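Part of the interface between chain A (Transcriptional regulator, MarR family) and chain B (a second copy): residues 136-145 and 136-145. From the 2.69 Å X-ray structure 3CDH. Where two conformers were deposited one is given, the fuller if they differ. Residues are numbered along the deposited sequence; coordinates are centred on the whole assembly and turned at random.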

ATOM      1  N   ARG A 136      -7.419  -6.106 -17.628  0.50 58.06           N
ATOM      2  CA  ARG A 136      -7.244  -4.663 -17.847  0.50 57.33           C
ATOM      3  C   ARG A 136      -6.858  -3.865 -16.577  0.50 55.34           C
ATOM      4  O   ARG A 136      -7.147  -2.670 -16.486  0.50 55.42           O
ATOM      5  N   ILE A 137      -6.185  -4.506 -15.617  1.00 53.63           N
ATOM      6  CA  ILE A 137      -5.951  -3.891 -14.314  1.00 51.61           C
ATOM      7  C   ILE A 137      -5.265  -2.524 -14.355  1.00 51.20           C
ATOM      8  O   ILE A 137      -5.721  -1.570 -13.701  1.00 50.46           O
ATOM      9  N   LYS A 138      -4.199  -2.425 -15.146  1.00 50.78           N
ATOM     10  CA  LYS A 138      -3.545  -1.152 -15.344  1.00 50.36           C
ATOM     11  C   LYS A 138      -4.509  -0.036 -15.764  1.00 51.63           C
ATOM     12  O   LYS A 138      -4.518   1.036 -15.169  1.00 52.37           O
ATOM     13  N   GLY A 139      -5.344  -0.283 -16.755  1.00 52.86           N
ATOM     14  CA  GLY A 139      -6.300   0.727 -17.177  1.00 54.20           C
ATOM     15  C   GLY A 139      -7.253   1.089 -16.055  1.00 54.85           C
ATOM     16  O   GLY A 139      -7.475   2.275 -15.780  1.00 56.37           O
ATOM     17  N   VAL A 140      -7.807   0.070 -15.393  1.00 53.88           N
ATOM     18  CA  VAL A 140      -8.684   0.294 -14.258  1.00 52.75           C
ATOM     19  C   VAL A 140      -8.049   1.236 -13.240  1.00 52.13           C
ATOM     20  O   VAL A 140      -8.657   2.271 -12.877  1.00 52.86           O
ATOM     21  N   LEU A 141      -6.842   0.886 -12.787  1.00 50.32           N
ATOM     22  CA  LEU A 141      -6.139   1.715 -11.832  1.00 49.49           C
ATOM     23  C   LEU A 141      -5.909   3.144 -12.357  1.00 50.99           C
ATOM     24  O   LEU A 141      -6.125   4.115 -11.605  1.00 51.47           O
ATOM     25  N   ARG A 142      -5.504   3.307 -13.620  0.50 51.55           N
ATOM     26  CA  ARG A 142      -5.208   4.661 -14.101  0.50 52.39           C
ATOM     27  C   ARG A 142      -6.490   5.483 -14.225  0.50 54.09           C
ATOM     28  O   ARG A 142      -6.435   6.711 -14.177  0.50 54.99           O
ATOM     29  N   THR A 143      -7.633   4.813 -14.369  1.00 54.58           N
ATOM     30  CA  THR A 143      -8.907   5.493 -14.322  1.00 56.62           C
ATOM     31  C   THR A 143      -9.218   5.914 -12.886  1.00 57.44           C
ATOM     32  O   THR A 143      -9.591   7.072 -12.637  1.00 58.46           O
ATOM     33  N   LEU A 144      -9.062   4.983 -11.940  1.00 56.87           N
ATOM     34  CA  LEU A 144      -9.328   5.281 -10.543  1.00 56.84           C
ATOM     35  C   LEU A 144      -8.504   6.496 -10.133  1.00 58.05           C
ATOM     36  O   LEU A 144      -9.037   7.467  -9.555  1.00 58.74           O
ATOM     37  N   LEU A 145      -7.210   6.447 -10.459  1.00 58.43           N
ATOM     38  CA  LEU A 145      -6.299   7.561 -10.183  1.00 59.53           C
ATOM     39  C   LEU A 145      -6.767   8.878 -10.810  1.00 62.52           C
ATOM     40  O   LEU A 145      -6.662   9.931 -10.182  1.00 63.49           O
TER
ATOM     41  N   ARG B 136     -15.930  -1.763 -12.004  1.00 73.50           N
ATOM     42  CA  ARG B 136     -15.803  -3.077 -11.339  1.00 72.71           C
ATOM     43  C   ARG B 136     -14.437  -3.300 -10.649  1.00 68.35           C
ATOM     44  O   ARG B 136     -13.961  -4.443 -10.542  1.00 67.88           O
ATOM     45  N   ILE B 137     -13.831  -2.206 -10.172  1.00 64.72           N
ATOM     46  CA  ILE B 137     -12.574  -2.241  -9.414  1.00 60.41           C
ATOM     47  C   ILE B 137     -12.551  -3.357  -8.355  1.00 59.19           C
ATOM     48  O   ILE B 137     -11.552  -4.038  -8.175  1.00 58.15           O
ATOM     49  N   LYS B 138     -13.661  -3.567  -7.673  1.00 59.16           N
ATOM     50  CA  LYS B 138     -13.693  -4.533  -6.608  1.00 58.07           C
ATOM     51  C   LYS B 138     -13.519  -5.977  -7.068  1.00 58.75           C
ATOM     52  O   LYS B 138     -12.775  -6.735  -6.434  1.00 58.59           O
ATOM     53  N   GLY B 139     -14.196  -6.376  -8.150  1.00 59.40           N
ATOM     54  CA  GLY B 139     -14.039  -7.732  -8.650  1.00 59.04           C
ATOM     55  C   GLY B 139     -12.647  -7.869  -9.202  1.00 57.47           C
ATOM     56  O   GLY B 139     -11.971  -8.889  -9.034  1.00 57.99           O
ATOM     57  N   VAL B 140     -12.191  -6.807  -9.842  1.00 55.51           N
ATOM     58  CA  VAL B 140     -10.891  -6.823 -10.440  1.00 53.94           C
ATOM     59  C   VAL B 140      -9.861  -7.179  -9.380  1.00 52.64           C
ATOM     60  O   VAL B 140      -9.044  -8.091  -9.589  1.00 53.20           O
ATOM     61  N   LEU B 141      -9.928  -6.486  -8.237  1.00 50.82           N
ATOM     62  CA  LEU B 141      -8.935  -6.650  -7.173  1.00 48.53           C
ATOM     63  C   LEU B 141      -9.084  -8.018  -6.518  1.00 49.31           C
ATOM     64  O   LEU B 141      -8.085  -8.694  -6.235  1.00 48.85           O
ATOM     65  N   ARG B 142     -10.338  -8.406  -6.299  0.50 50.58           N
ATOM     66  CA  ARG B 142     -10.699  -9.755  -5.864  0.50 52.60           C
ATOM     67  C   ARG B 142     -10.014 -10.813  -6.748  0.50 53.61           C
ATOM     68  O   ARG B 142      -9.359 -11.732  -6.243  0.50 54.12           O
ATOM     69  N   THR B 143     -10.142 -10.649  -8.065  1.00 54.05           N
ATOM     70  CA  THR B 143      -9.487 -11.513  -9.057  1.00 55.24           C
ATOM     71  C   THR B 143      -7.965 -11.495  -8.852  1.00 53.50           C
ATOM     72  O   THR B 143      -7.317 -12.548  -8.802  1.00 54.54           O
ATOM     73  N   LEU B 144      -7.413 -10.298  -8.680  1.00 51.10           N
ATOM     74  CA  LEU B 144      -5.980 -10.146  -8.506  1.00 49.85           C
ATOM     75  C   LEU B 144      -5.461 -10.940  -7.299  1.00 51.37           C
ATOM     76  O   LEU B 144      -4.512 -11.747  -7.437  1.00 52.98           O
ATOM     77  N   LEU B 145      -6.067 -10.720  -6.136  1.00 51.02           N
ATOM     78  CA  LEU B 145      -5.659 -11.408  -4.917  1.00 50.63           C
ATOM     79  C   LEU B 145      -5.768 -12.921  -5.074  1.00 53.53           C
ATOM     80  O   LEU B 145      -4.875 -13.663  -4.664  1.00 53.79           O
TER

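The two helices, residues 137-145 in each copy, cross at 135° between their N-to-C directions, with axes 10.8 Å apart at closest approach. CA atoms pair reciprocally: A:Ile137 CA lies 6.9 Å from B:Val140 CA, and A:Val140 CA lies 6.7 Å from B:Ile137 CA.

Every cross-stretch contact is apolar. CA-to-CB points toward the partner at A:Ile137, A:Val140, A:Leu144 and their B:Ile137, B:Val140, B:Leu144 counterparts, positions spaced three and four apart and therefore on one helical face. Both valines are t, and their CG2 atoms, A:Val140 CG2 and B:Val140 CG2, meet at 4.3 Å. The isoleucines share chi1 t but differ at chi2. A:Ile137 (t) places CG1 4.0 Å from B:Val140 CG1 and CD1 3.5 Å from B:Leu144 CD2, whereas B:Ile137 (p) brings its CD1 to 3.7 Å from A:Val140 CG1, 4.1 Å from A:Leu141 CD2 and 4.2 Å from A:Leu144 CD2. A:Leu144 and B:Leu144 are t,p. A:Leu141 (m,t) starts sideways, yet its end comes nearer.

No hydrogen bond crosses the contact, which buries 301 Å² summed over both sides. A:Thr143 OG1 (chi1 m) donates to A:Gly139 O at 3.1 Å within its own helix, and A:Lys138 NZ and B:Lys138 NZ are hydrogen-bonded elsewhere in the structure.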

ATOM      1  CB  ARG A 136      -8.502  -4.069 -18.529  0.50 58.51           C
ATOM      2  CG  ARG A 136      -8.719  -4.558 -19.995  0.50 60.69           C
ATOM      3  CD  ARG A 136      -9.960  -3.970 -20.721  0.50 62.19           C
ATOM      4  NE  ARG A 136     -10.359  -4.835 -21.841  0.50 65.52           N
ATOM      5  CZ  ARG A 136     -10.001  -4.680 -23.117  0.50 65.84           C
ATOM      6  NH1 ARG A 136     -10.418  -5.555 -24.017  0.50 66.52           N
ATOM      7  NH2 ARG A 136      -9.241  -3.658 -23.504  0.50 65.23           N
ATOM      8  CB  ILE A 137      -5.241  -4.830 -13.322  1.00 50.88           C
ATOM      9  CG1 ILE A 137      -5.299  -4.215 -11.920  1.00 48.40           C
ATOM     10  CG2 ILE A 137      -3.842  -5.194 -13.788  1.00 48.84           C
ATOM     11  CD1 ILE A 137      -4.893  -5.150 -10.864  1.00 47.09           C
ATOM     12  CB  LYS A 138      -2.413  -1.281 -16.330  1.00 50.32           C
ATOM     13  CG  LYS A 138      -1.130  -1.832 -15.735  1.00 48.13           C
ATOM     14  CD  LYS A 138      -0.015  -1.671 -16.747  1.00 47.30           C
ATOM     15  CE  LYS A 138       1.159  -2.450 -16.298  1.00 47.73           C
ATOM     16  NZ  LYS A 138       2.362  -2.072 -17.071  1.00 49.98           N
ATOM     17  CB  VAL A 140      -9.037  -1.025 -13.560  1.00 52.69           C
ATOM     18  CG1 VAL A 140      -9.829  -0.763 -12.287  1.00 49.52           C
ATOM     19  CG2 VAL A 140      -9.798  -1.936 -14.515  1.00 51.81           C
ATOM     20  CB  LEU A 141      -4.828   1.079 -11.405  1.00 47.55           C
ATOM     21  CG  LEU A 141      -4.972  -0.281 -10.750  1.00 46.21           C
ATOM     22  CD1 LEU A 141      -3.628  -0.930 -10.461  1.00 42.51           C
ATOM     23  CD2 LEU A 141      -5.779  -0.180  -9.485  1.00 46.31           C
ATOM     24  CB  ARG A 142      -4.420   4.673 -15.416  0.50 52.82           C
ATOM     25  CG  ARG A 142      -3.049   5.387 -15.347  0.50 51.39           C
ATOM     26  CD  ARG A 142      -3.079   6.933 -15.376  0.50 49.09           C
ATOM     27  NE  ARG A 142      -2.550   7.571 -14.156  0.50 48.49           N
ATOM     28  CZ  ARG A 142      -1.277   7.542 -13.710  0.50 46.04           C
ATOM     29  NH1 ARG A 142      -0.312   6.878 -14.331  0.50 45.60           N
ATOM     30  NH2 ARG A 142      -0.959   8.184 -12.600  0.50 43.53           N
ATOM     31  CB  THR A 143     -10.023   4.577 -14.831  1.00 57.80           C
ATOM     32  OG1 THR A 143      -9.801   4.244 -16.213  1.00 59.17           O
ATOM     33  CG2 THR A 143     -11.394   5.221 -14.659  1.00 58.00           C
ATOM     34  CB  LEU A 144      -8.998   4.072  -9.666  1.00 55.40           C
ATOM     35  CG  LEU A 144      -8.824   4.292  -8.169  1.00 54.06           C
ATOM     36  CD1 LEU A 144     -10.105   4.778  -7.560  1.00 53.87           C
ATOM     37  CD2 LEU A 144      -8.361   3.025  -7.488  1.00 53.60           C
ATOM     38  CB  LEU A 145      -4.877   7.230 -10.629  1.00 57.92           C
ATOM     39  CG  LEU A 145      -4.060   6.327  -9.713  1.00 55.44           C
ATOM     40  CD1 LEU A 145      -2.751   6.070 -10.373  1.00 53.56           C
ATOM     41  CD2 LEU A 145      -3.826   6.956  -8.357  1.00 54.50           C
TER
ATOM     42  CB  ARG B 136     -16.105  -4.225 -12.308  1.00 74.20           C
ATOM     43  CG  ARG B 136     -17.530  -4.270 -12.829  1.00 79.49           C
ATOM     44  CD  ARG B 136     -17.767  -5.571 -13.618  1.00 82.18           C
ATOM     45  NE  ARG B 136     -18.874  -5.435 -14.581  1.00 93.43           N
ATOM     46  CZ  ARG B 136     -20.172  -5.659 -14.302  1.00 99.55           C
ATOM     47  NH1 ARG B 136     -20.568  -6.048 -13.076  1.00101.49           N
ATOM     48  NH2 ARG B 136     -21.093  -5.487 -15.258  1.00103.72           N
ATOM     49  CB  ILE B 137     -12.243  -0.847  -8.778  1.00 59.34           C
ATOM     50  CG1 ILE B 137     -11.006  -0.893  -7.884  1.00 57.84           C
ATOM     51  CG2 ILE B 137     -13.363  -0.342  -7.903  1.00 58.92           C
ATOM     52  CD1 ILE B 137      -9.688  -0.836  -8.602  1.00 56.35           C
ATOM     53  CB  LYS B 138     -14.977  -4.401  -5.852  1.00 59.54           C
ATOM     54  CG  LYS B 138     -14.967  -3.338  -4.809  1.00 59.38           C
ATOM     55  CD  LYS B 138     -15.996  -3.774  -3.793  1.00 61.62           C
ATOM     56  CE  LYS B 138     -16.294  -2.696  -2.839  1.00 61.81           C
ATOM     57  NZ  LYS B 138     -17.234  -3.248  -1.863  1.00 63.76           N
ATOM     58  CB  VAL B 140     -10.587  -5.465 -11.097  1.00 53.40           C
ATOM     59  CG1 VAL B 140      -9.105  -5.331 -11.460  1.00 50.98           C
ATOM     60  CG2 VAL B 140     -11.461  -5.280 -12.334  1.00 54.76           C
ATOM     61  CB  LEU B 141      -9.010  -5.503  -6.155  1.00 47.08           C
ATOM     62  CG  LEU B 141      -8.778  -4.076  -6.659  1.00 44.80           C
ATOM     63  CD1 LEU B 141      -9.121  -3.082  -5.573  1.00 45.55           C
ATOM     64  CD2 LEU B 141      -7.354  -3.878  -7.134  1.00 42.01           C
ATOM     65  CB  ARG B 142     -12.229  -9.911  -5.889  0.50 54.29           C
ATOM     66  CG  ARG B 142     -12.830 -10.439  -4.587  0.50 55.66           C
ATOM     67  CD  ARG B 142     -14.045  -9.620  -4.106  0.50 55.49           C
ATOM     68  NE  ARG B 142     -15.049  -9.455  -5.157  0.50 56.36           N
ATOM     69  CZ  ARG B 142     -16.008  -8.534  -5.128  0.50 55.62           C
ATOM     70  NH1 ARG B 142     -16.872  -8.445  -6.138  0.50 55.18           N
ATOM     71  NH2 ARG B 142     -16.094  -7.704  -4.092  0.50 52.44           N
ATOM     72  CB  THR B 143      -9.844 -11.136 -10.522  1.00 56.24           C
ATOM     73  OG1 THR B 143     -11.261 -11.261 -10.752  1.00 59.17           O
ATOM     74  CG2 THR B 143      -9.132 -12.053 -11.486  1.00 56.69           C
ATOM     75  CB  LEU B 144      -5.585  -8.670  -8.430  1.00 47.52           C
ATOM     76  CG  LEU B 144      -4.151  -8.338  -8.008  1.00 45.50           C
ATOM     77  CD1 LEU B 144      -3.106  -8.998  -8.906  1.00 45.12           C
ATOM     78  CD2 LEU B 144      -3.961  -6.832  -7.970  1.00 43.77           C
ATOM     79  CB  LEU B 145      -6.504 -10.941  -3.731  1.00 49.24           C
ATOM     80  CG  LEU B 145      -6.322  -9.484  -3.300  1.00 45.85           C
ATOM     81  CD1 LEU B 145      -7.553  -8.983  -2.561  1.00 43.75           C
ATOM     82  CD2 LEU B 145      -5.075  -9.327  -2.443  1.00 42.55           C
TER